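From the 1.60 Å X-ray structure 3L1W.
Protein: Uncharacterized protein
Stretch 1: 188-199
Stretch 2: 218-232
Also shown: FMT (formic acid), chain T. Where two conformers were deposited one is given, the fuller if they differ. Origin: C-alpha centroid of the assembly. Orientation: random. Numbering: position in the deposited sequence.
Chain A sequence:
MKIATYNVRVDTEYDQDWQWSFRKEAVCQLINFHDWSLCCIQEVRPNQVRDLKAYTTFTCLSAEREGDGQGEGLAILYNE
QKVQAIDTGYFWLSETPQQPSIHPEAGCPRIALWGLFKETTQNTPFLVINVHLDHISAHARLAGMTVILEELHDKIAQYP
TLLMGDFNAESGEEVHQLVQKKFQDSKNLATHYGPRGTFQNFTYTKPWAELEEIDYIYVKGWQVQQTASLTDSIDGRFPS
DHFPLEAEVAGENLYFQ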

ATOM      1  N   ASN A 188      -9.555 -16.102   3.571  1.00 21.27           N
ATOM      2  CA  ASN A 188     -10.629 -16.774   2.837  1.00 23.67           C
ATOM      3  C   ASN A 188     -12.006 -16.175   3.128  1.00 31.08           C
ATOM      4  O   ASN A 188     -13.018 -16.646   2.602  1.00 33.44           O
ATOM      5  N   LEU A 189     -12.035 -15.139   3.959  1.00 26.27           N
ATOM      6  CA  LEU A 189     -13.293 -14.577   4.441  1.00 21.90           C
ATOM      7  C   LEU A 189     -13.774 -13.358   3.665  1.00 26.26           C
ATOM      8  O   LEU A 189     -14.947 -12.983   3.753  1.00 29.15           O
ATOM      9  N   ALA A 190     -12.878 -12.736   2.912  1.00 21.59           N
ATOM     10  CA  ALA A 190     -13.250 -11.553   2.151  1.00 27.35           C
ATOM     11  C   ALA A 190     -12.378 -11.473   0.914  1.00 26.45           C
ATOM     12  O   ALA A 190     -11.811 -12.480   0.492  1.00 34.32           O
ATOM     13  N   THR A 191     -12.274 -10.286   0.329  1.00 24.23           N
ATOM     14  CA  THR A 191     -11.404 -10.092  -0.821  0.50 24.60           C
ATOM     15  C   THR A 191      -9.945 -10.048  -0.368  1.00 23.19           C
ATOM     16  O   THR A 191      -9.621  -9.419   0.639  1.00 21.35           O
ATOM     17  N   HIS A 192      -9.078 -10.744  -1.103  1.00 22.88           N
ATOM     18  CA  HIS A 192      -7.647 -10.753  -0.806  1.00 21.25           C
ATOM     19  C   HIS A 192      -6.853 -10.090  -1.927  1.00 22.05           C
ATOM     20  O   HIS A 192      -7.004 -10.451  -3.091  1.00 19.43           O
ATOM     21  N   TYR A 193      -6.005  -9.129  -1.565  1.00 17.37           N
ATOM     22  CA  TYR A 193      -5.220  -8.383  -2.543  1.00 17.24           C
ATOM     23  C   TYR A 193      -3.784  -8.872  -2.477  1.00 16.43           C
ATOM     24  O   TYR A 193      -3.241  -9.060  -1.390  1.00 17.63           O
ATOM     25  N   GLY A 194      -3.173  -9.098  -3.635  1.00 17.79           N
ATOM     26  CA  GLY A 194      -1.813  -9.595  -3.677  1.00 16.93           C
ATOM     27  C   GLY A 194      -1.751 -11.112  -3.677  1.00 17.80           C
ATOM     28  O   GLY A 194      -2.777 -11.794  -3.768  1.00 19.55           O
ATOM     29  N   PRO A 195      -0.540 -11.660  -3.571  1.00 18.41           N
ATOM     30  CA  PRO A 195      -0.397 -13.118  -3.605  1.00 19.94           C
ATOM     31  C   PRO A 195      -0.968 -13.770  -2.345  1.00 16.54           C
ATOM     32  O   PRO A 195      -0.962 -13.153  -1.277  1.00 17.31           O
ATOM     33  N   ARG A 196      -1.454 -15.006  -2.460  1.00 17.42           N
ATOM     34  CA  ARG A 196      -1.932 -15.721  -1.280  1.00 17.51           C
ATOM     35  C   ARG A 196      -0.766 -16.219  -0.419  1.00 20.12           C
ATOM     36  O   ARG A 196      -0.906 -16.369   0.791  1.00 20.05           O
ATOM     37  N   GLY A 197       0.379 -16.460  -1.053  1.00 16.41           N
ATOM     38  CA  GLY A 197       1.587 -16.843  -0.344  1.00 18.37           C
ATOM     39  C   GLY A 197       2.373 -15.635   0.130  1.00 16.42           C
ATOM     40  O   GLY A 197       2.160 -14.514  -0.348  1.00 18.13           O
ATOM     41  N   THR A 198       3.298 -15.871   1.059  1.00 17.60           N
ATOM     42  CA  THR A 198       3.941 -14.796   1.791  1.00 19.59           C
ATOM     43  C   THR A 198       5.465 -14.900   1.842  1.00 21.31           C
ATOM     44  O   THR A 198       6.137 -13.931   2.165  1.00 31.21           O
ATOM     45  N   PHE A 199       6.019 -16.066   1.526  1.00 15.48           N
ATOM     46  CA  PHE A 199       7.462 -16.235   1.647  1.00 15.43           C
ATOM     47  C   PHE A 199       8.154 -16.343   0.285  1.00 15.53           C
ATOM     48  O   PHE A 199       7.858 -17.262  -0.485  1.00 16.77           O
ATOM     49  N   TYR A 218      -5.277 -15.453  11.742  1.00 15.81           N
ATOM     50  CA  TYR A 218      -6.456 -16.219  12.143  1.00 13.10           C
ATOM     51  C   TYR A 218      -7.312 -15.376  13.078  1.00 16.72           C
ATOM     52  O   TYR A 218      -6.787 -14.673  13.952  1.00 17.85           O
ATOM     53  N   VAL A 219      -8.626 -15.452  12.908  1.00 15.39           N
ATOM     54  CA  VAL A 219      -9.522 -14.612  13.690  1.00 15.50           C
ATOM     55  C   VAL A 219     -10.591 -15.405  14.424  1.00 18.66           C
ATOM     56  O   VAL A 219     -11.069 -16.436  13.942  1.00 20.19           O
ATOM     57  N   LYS A 220     -10.944 -14.916  15.607  1.00 17.86           N
ATOM     58  CA  LYS A 220     -12.094 -15.418  16.351  1.00 19.14           C
ATOM     59  C   LYS A 220     -12.835 -14.219  16.915  1.00 23.21           C
ATOM     60  O   LYS A 220     -12.267 -13.435  17.676  1.00 22.90           O
ATOM     61  N   GLY A 221     -14.093 -14.062  16.515  1.00 23.76           N
ATOM     62  CA  GLY A 221     -14.918 -12.968  17.002  1.00 25.46           C
ATOM     63  C   GLY A 221     -14.763 -11.676  16.220  1.00 21.93           C
ATOM     64  O   GLY A 221     -14.981 -10.588  16.758  1.00 26.12           O
ATOM     65  N   TRP A 222     -14.378 -11.788  14.951  1.00 21.33           N
ATOM     66  CA  TRP A 222     -14.169 -10.616  14.101  1.00 21.91           C
ATOM     67  C   TRP A 222     -14.861 -10.739  12.758  1.00 25.29           C
ATOM     68  O   TRP A 222     -14.965 -11.826  12.199  1.00 26.58           O
ATOM     69  N   GLN A 223     -15.312  -9.606  12.237  1.00 21.53           N
ATOM     70  CA  GLN A 223     -15.717  -9.514  10.844  1.00 22.65           C
ATOM     71  C   GLN A 223     -14.494  -9.094  10.043  1.00 22.42           C
ATOM     72  O   GLN A 223     -13.829  -8.123  10.393  1.00 27.44           O
ATOM     73  N   VAL A 224     -14.197  -9.819   8.970  1.00 22.59           N
ATOM     74  CA  VAL A 224     -13.074  -9.457   8.107  1.00 18.61           C
ATOM     75  C   VAL A 224     -13.557  -8.705   6.866  1.00 19.57           C
ATOM     76  O   VAL A 224     -14.452  -9.176   6.157  1.00 22.22           O
ATOM     77  N   GLN A 225     -12.976  -7.531   6.629  1.00 18.21           N
ATOM     78  CA  GLN A 225     -13.348  -6.671   5.502  1.00 20.85           C
ATOM     79  C   GLN A 225     -12.483  -6.902   4.274  1.00 23.85           C
ATOM     80  O   GLN A 225     -12.940  -6.741   3.135  1.00 24.55           O
ATOM     81  N   GLN A 226     -11.225  -7.254   4.513  1.00 19.56           N
ATOM     82  CA  GLN A 226     -10.295  -7.561   3.444  0.50 19.39           C
ATOM     83  C   GLN A 226      -8.936  -7.944   4.012  1.00 18.58           C
ATOM     84  O   GLN A 226      -8.654  -7.742   5.197  1.00 18.59           O
ATOM     85  N   THR A 227      -8.133  -8.578   3.170  1.00 16.88           N
ATOM     86  CA  THR A 227      -6.785  -8.967   3.549  1.00 16.31           C
ATOM     87  C   THR A 227      -5.867  -8.641   2.380  1.00 15.64           C
ATOM     88  O   THR A 227      -6.335  -8.454   1.257  1.00 18.16           O
ATOM     89  N   ALA A 228      -4.568  -8.563   2.649  1.00 14.76           N
ATOM     90  CA  ALA A 228      -3.591  -8.331   1.582  1.00 16.01           C
ATOM     91  C   ALA A 228      -2.212  -8.852   1.945  1.00 16.89           C
ATOM     92  O   ALA A 228      -1.818  -8.842   3.114  1.00 18.66           O
ATOM     93  N   SER A 229      -1.476  -9.300   0.932  1.00 14.83           N
ATOM     94  CA  SER A 229      -0.046  -9.565   1.067  1.00 15.83           C
ATOM     95  C   SER A 229       0.659  -8.416   0.359  1.00 14.91           C
ATOM     96  O   SER A 229       0.376  -8.148  -0.811  1.00 17.21           O
ATOM     97  N   LEU A 230       1.577  -7.744   1.051  1.00 14.77           N
ATOM     98  CA  LEU A 230       2.143  -6.489   0.547  1.00 14.08           C
ATOM     99  C   LEU A 230       3.486  -6.724  -0.146  1.00 14.46           C
ATOM    100  O   LEU A 230       4.427  -7.213   0.463  1.00 14.81           O
ATOM    101  N   THR A 231       3.563  -6.385  -1.432  1.00 16.45           N
ATOM    102  CA  THR A 231       4.747  -6.699  -2.240  1.00 12.63           C
ATOM    103  C   THR A 231       5.717  -5.527  -2.385  1.00 15.75           C
ATOM    104  O   THR A 231       6.514  -5.481  -3.327  1.00 17.01           O
ATOM    105  N   ASP A 232       5.648  -4.582  -1.449  1.00 17.60           N
ATOM    106  CA  ASP A 232       6.572  -3.444  -1.432  1.00 19.03           C
ATOM    107  C   ASP A 232       8.004  -3.901  -1.669  1.00 18.50           C
ATOM    108  O   ASP A 232       8.469  -4.882  -1.071  1.00 17.44           O
TER

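Strand 191-193 runs parallel to strand 222-229, and the side chains pack around this pairing. Ser229, Thr227 and Leu189 have the most surface covered by the opposing stretch.

Ser229 points toward stretch 1 with an m rotamer. Its OG donates a hydrogen bond to Pro195 O at 2.8 Å. The same carbonyl accepts a second hydrogen bond, from His192 NE2 to Pro195 O at 2.9 Å. One loop oxygen thus ties the serine and the histidine together. Ser229 CB also rests 3.8 Å from Pro195 CD. Water 2 donates to Arg196 O at 2.7 Å and, weakly, to Ser229 OG at 3.4 Å.

Thr227 takes rotamer p and lies on the same sheet face as His192. This places Thr227 OG1 2.7 Å from His192 ND1, in a hydrogen bond near the plane of the imidazole. The histidine is t, with chi2 at 77°. Both ring nitrogens are therefore bonded, ND1 to the partner strand and NE2 to its own loop. Water 1 sits 3.0 Å from Thr227 OG1 and accepts a weak hydrogen bond from Ala190 N at 2.9 Å.

Leu189 points toward stretch 2 with chi1 m and chi2 t. Its CD1 reaches Val224 CG2 at 3.8 Å and Val219 CG2 at 4.1 Å, forming a small apolar patch. Val224 is t and Val219 is m. Ala190 extends the patch, with CB 4.2 Å from Val224 CG1.

On the other sheet face, Tyr193 CB meets Ala228 CB at 3.9 Å. The tyrosine is t, and its ring leads away from stretch 2. Formic acid, probably from the crystallisation liquor, places O1 over one face of that ring. Thr231, rotamer p, holds it through a hydrogen bond from OG1 to FMT O2 at 2.5 Å. Thr231 CG2 also touches Pro195 CD at 3.7 Å.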

ATOM      1  CB  ASN A 188     -10.653 -18.269   3.165  1.00 22.56           C
ATOM      2  CG  ASN A 188      -9.409 -18.991   2.689  1.00 26.93           C
ATOM      3  OD1 ASN A 188      -8.780 -18.579   1.722  1.00 26.74           O
ATOM      4  ND2 ASN A 188      -9.048 -20.077   3.371  1.00 28.60           N
ATOM      5  CB  LEU A 189     -13.191 -14.221   5.920  1.00 24.33           C
ATOM      6  CG  LEU A 189     -13.031 -15.393   6.884  1.00 21.31           C
ATOM      7  CD1 LEU A 189     -13.074 -14.867   8.297  1.00 24.50           C
ATOM      8  CD2 LEU A 189     -14.106 -16.452   6.649  1.00 24.22           C
ATOM      9  CB  ALA A 190     -13.096 -10.300   3.010  1.00 27.35           C
ATOM     10  CB  THR A 191     -11.756  -8.791  -1.568  0.50 29.65           C
ATOM     11  OG1 THR A 191     -13.167  -8.754  -1.819  0.50 30.31           O
ATOM     12  CG2 THR A 191     -11.003  -8.709  -2.888  0.50 31.87           C
ATOM     13  CB  HIS A 192      -7.125 -12.175  -0.602  1.00 20.73           C
ATOM     14  CG  HIS A 192      -5.673 -12.226  -0.239  1.00 18.09           C
ATOM     15  ND1 HIS A 192      -5.214 -11.932   1.026  1.00 17.59           N
ATOM     16  CD2 HIS A 192      -4.574 -12.494  -0.985  1.00 17.89           C
ATOM     17  CE1 HIS A 192      -3.897 -12.046   1.052  1.00 18.20           C
ATOM     18  NE2 HIS A 192      -3.484 -12.376  -0.159  1.00 17.60           N
ATOM     19  CB  TYR A 193      -5.292  -6.877  -2.242  1.00 15.85           C
ATOM     20  CG  TYR A 193      -4.518  -6.010  -3.217  1.00 18.00           C
ATOM     21  CD1 TYR A 193      -4.883  -5.947  -4.553  1.00 20.40           C
ATOM     22  CD2 TYR A 193      -3.431  -5.246  -2.793  1.00 18.73           C
ATOM     23  CE1 TYR A 193      -4.187  -5.156  -5.452  1.00 17.50           C
ATOM     24  CE2 TYR A 193      -2.716  -4.452  -3.685  1.00 19.30           C
ATOM     25  CZ  TYR A 193      -3.104  -4.407  -5.012  1.00 17.15           C
ATOM     26  OH  TYR A 193      -2.415  -3.641  -5.925  1.00 17.76           O
ATOM     27  CB  PRO A 195       1.120 -13.312  -3.679  1.00 17.41           C
ATOM     28  CG  PRO A 195       1.690 -12.104  -3.006  1.00 17.40           C
ATOM     29  CD  PRO A 195       0.745 -10.966  -3.355  1.00 16.99           C
ATOM     30  CB  ARG A 196      -2.870 -16.869  -1.676  1.00 24.13           C
ATOM     31  CG  ARG A 196      -4.209 -16.390  -2.236  1.00 27.37           C
ATOM     32  CD  ARG A 196      -5.101 -17.551  -2.706  1.00 27.89           C
ATOM     33  NE  ARG A 196      -5.401 -18.500  -1.635  1.00 27.06           N
ATOM     34  CZ  ARG A 196      -6.370 -18.344  -0.736  1.00 29.42           C
ATOM     35  NH1 ARG A 196      -7.144 -17.267  -0.763  1.00 29.84           N
ATOM     36  NH2 ARG A 196      -6.564 -19.267   0.198  1.00 25.93           N
ATOM     37  CB  THR A 198       3.414 -14.778   3.246  1.00 22.91           C
ATOM     38  OG1 THR A 198       3.759 -16.004   3.894  1.00 25.94           O
ATOM     39  CG2 THR A 198       1.885 -14.655   3.252  1.00 30.32           C
ATOM     40  CB  PHE A 199       7.792 -17.476   2.490  1.00 16.13           C
ATOM     41  CG  PHE A 199       9.269 -17.709   2.639  1.00 20.41           C
ATOM     42  CD1 PHE A 199      10.018 -16.932   3.511  1.00 18.92           C
ATOM     43  CD2 PHE A 199       9.914 -18.675   1.881  1.00 23.52           C
ATOM     44  CE1 PHE A 199      11.385 -17.123   3.641  1.00 20.10           C
ATOM     45  CE2 PHE A 199      11.279 -18.871   2.001  1.00 24.90           C
ATOM     46  CZ  PHE A 199      12.019 -18.092   2.882  1.00 22.16           C
ATOM     47  CB  TYR A 218      -6.036 -17.521  12.846  1.00 12.84           C
ATOM     48  CG  TYR A 218      -5.795 -18.684  11.906  1.00 15.92           C
ATOM     49  CD1 TYR A 218      -6.861 -19.414  11.401  1.00 16.32           C
ATOM     50  CD2 TYR A 218      -4.503 -19.072  11.553  1.00 16.93           C
ATOM     51  CE1 TYR A 218      -6.658 -20.489  10.547  1.00 21.14           C
ATOM     52  CE2 TYR A 218      -4.281 -20.153  10.699  1.00 15.49           C
ATOM     53  CZ  TYR A 218      -5.368 -20.856  10.202  1.00 18.33           C
ATOM     54  OH  TYR A 218      -5.179 -21.927   9.364  1.00 18.56           O
ATOM     55  CB  VAL A 219     -10.187 -13.523  12.810  1.00 18.61           C
ATOM     56  CG1 VAL A 219      -9.118 -12.645  12.148  1.00 19.00           C
ATOM     57  CG2 VAL A 219     -11.088 -14.147  11.759  1.00 18.42           C
ATOM     58  CB  LYS A 220     -11.666 -16.359  17.483  1.00 22.49           C
ATOM     59  CG  LYS A 220     -12.776 -16.676  18.502  1.00 27.85           C
ATOM     60  CD  LYS A 220     -12.175 -17.222  19.779  1.00 29.73           C
ATOM     61  CE  LYS A 220     -13.164 -17.227  20.936  1.00 38.71           C
ATOM     62  NZ  LYS A 220     -13.355 -15.870  21.520  1.00 32.37           N
ATOM     63  CB  TRP A 222     -12.680 -10.394  13.819  1.00 21.84           C
ATOM     64  CG  TRP A 222     -11.857 -10.140  15.029  1.00 21.76           C
ATOM     65  CD1 TRP A 222     -11.225 -11.070  15.800  1.00 19.73           C
ATOM     66  CD2 TRP A 222     -11.568  -8.868  15.613  1.00 20.14           C
ATOM     67  NE1 TRP A 222     -10.565 -10.457  16.834  1.00 23.54           N
ATOM     68  CE2 TRP A 222     -10.755  -9.103  16.739  1.00 21.37           C
ATOM     69  CE3 TRP A 222     -11.918  -7.552  15.294  1.00 20.29           C
ATOM     70  CZ2 TRP A 222     -10.286  -8.072  17.552  1.00 25.82           C
ATOM     71  CZ3 TRP A 222     -11.451  -6.530  16.101  1.00 25.09           C
ATOM     72  CH2 TRP A 222     -10.644  -6.797  17.215  1.00 24.68           C
ATOM     73  CB  GLN A 223     -16.811  -8.467  10.656  1.00 26.81           C
ATOM     74  CG  GLN A 223     -17.264  -8.353   9.200  1.00 47.27           C
ATOM     75  CD  GLN A 223     -18.266  -7.238   8.961  1.00 66.15           C
ATOM     76  OE1 GLN A 223     -18.443  -6.351   9.797  1.00 73.97           O
ATOM     77  NE2 GLN A 223     -18.924  -7.276   7.806  1.00 67.38           N
ATOM     78  CB  VAL A 224     -12.286 -10.699   7.696  1.00 16.50           C
ATOM     79  CG1 VAL A 224     -11.137 -10.322   6.753  1.00 17.32           C
ATOM     80  CG2 VAL A 224     -11.757 -11.395   8.942  1.00 19.37           C
ATOM     81  CB  GLN A 225     -13.248  -5.197   5.892  1.00 23.36           C
ATOM     82  CG  GLN A 225     -14.446  -4.676   6.649  1.00 33.52           C
ATOM     83  CD  GLN A 225     -14.402  -5.049   8.102  1.00 42.93           C
ATOM     84  OE1 GLN A 225     -15.277  -5.762   8.601  1.00 46.27           O
ATOM     85  NE2 GLN A 225     -13.373  -4.577   8.800  1.00 38.38           N
ATOM     86  CB  GLN A 226     -10.146  -6.381   2.501  0.50 20.51           C
ATOM     87  CG  GLN A 226      -9.611  -5.143   3.169  0.50 16.39           C
ATOM     88  CD  GLN A 226      -9.260  -4.073   2.163  0.50 30.14           C
ATOM     89  OE1 GLN A 226      -8.096  -3.916   1.797  0.50 30.23           O
ATOM     90  NE2 GLN A 226     -10.264  -3.337   1.702  0.50 30.31           N
ATOM     91  CB  THR A 227      -6.679 -10.471   3.878  1.00 15.65           C
ATOM     92  OG1 THR A 227      -7.173 -11.238   2.773  1.00 17.54           O
ATOM     93  CG2 THR A 227      -7.506 -10.817   5.125  1.00 16.92           C
ATOM     94  CB  ALA A 228      -3.507  -6.837   1.241  1.00 15.64           C
ATOM     95  CB  SER A 229       0.332 -10.889   0.404  1.00 16.81           C
ATOM     96  OG  SER A 229      -0.218 -11.990   1.114  1.00 18.28           O
ATOM     97  CB  LEU A 230       2.316  -5.504   1.713  1.00 16.25           C
ATOM     98  CG  LEU A 230       1.019  -5.260   2.496  1.00 16.48           C
ATOM     99  CD1 LEU A 230       1.260  -4.341   3.684  1.00 16.38           C
ATOM    100  CD2 LEU A 230      -0.063  -4.675   1.572  1.00 15.10           C
ATOM    101  CB  THR A 231       4.353  -7.231  -3.650  1.00 18.38           C
ATOM    102  OG1 THR A 231       3.626  -6.225  -4.361  1.00 21.06           O
ATOM    103  CG2 THR A 231       3.472  -8.486  -3.520  1.00 21.01           C
ATOM    104  CB  ASP A 232       6.538  -2.740  -0.076  1.00 18.06           C
ATOM    105  CG  ASP A 232       5.164  -2.248   0.307  1.00 21.85           C
ATOM    106  OD1 ASP A 232       4.167  -2.955   0.034  1.00 21.65           O
ATOM    107  OD2 ASP A 232       5.084  -1.156   0.913  1.00 19.35           O
TER
HETATM  108  C   FMT T 264       0.061  -6.317  -5.348  0.80 31.22           C
HETATM  109  O1  FMT T 264      -0.617  -7.245  -5.788  0.80 33.63           O
HETATM  110  O2  FMT T 264       1.296  -6.292  -5.340  0.80 30.06           O
HETATM  111  O   HOH W   1     -10.095 -11.818   2.996  1.00 25.60           O
HETATM  112  O   HOH W   2      -1.477 -14.603   2.805  1.00 28.29           O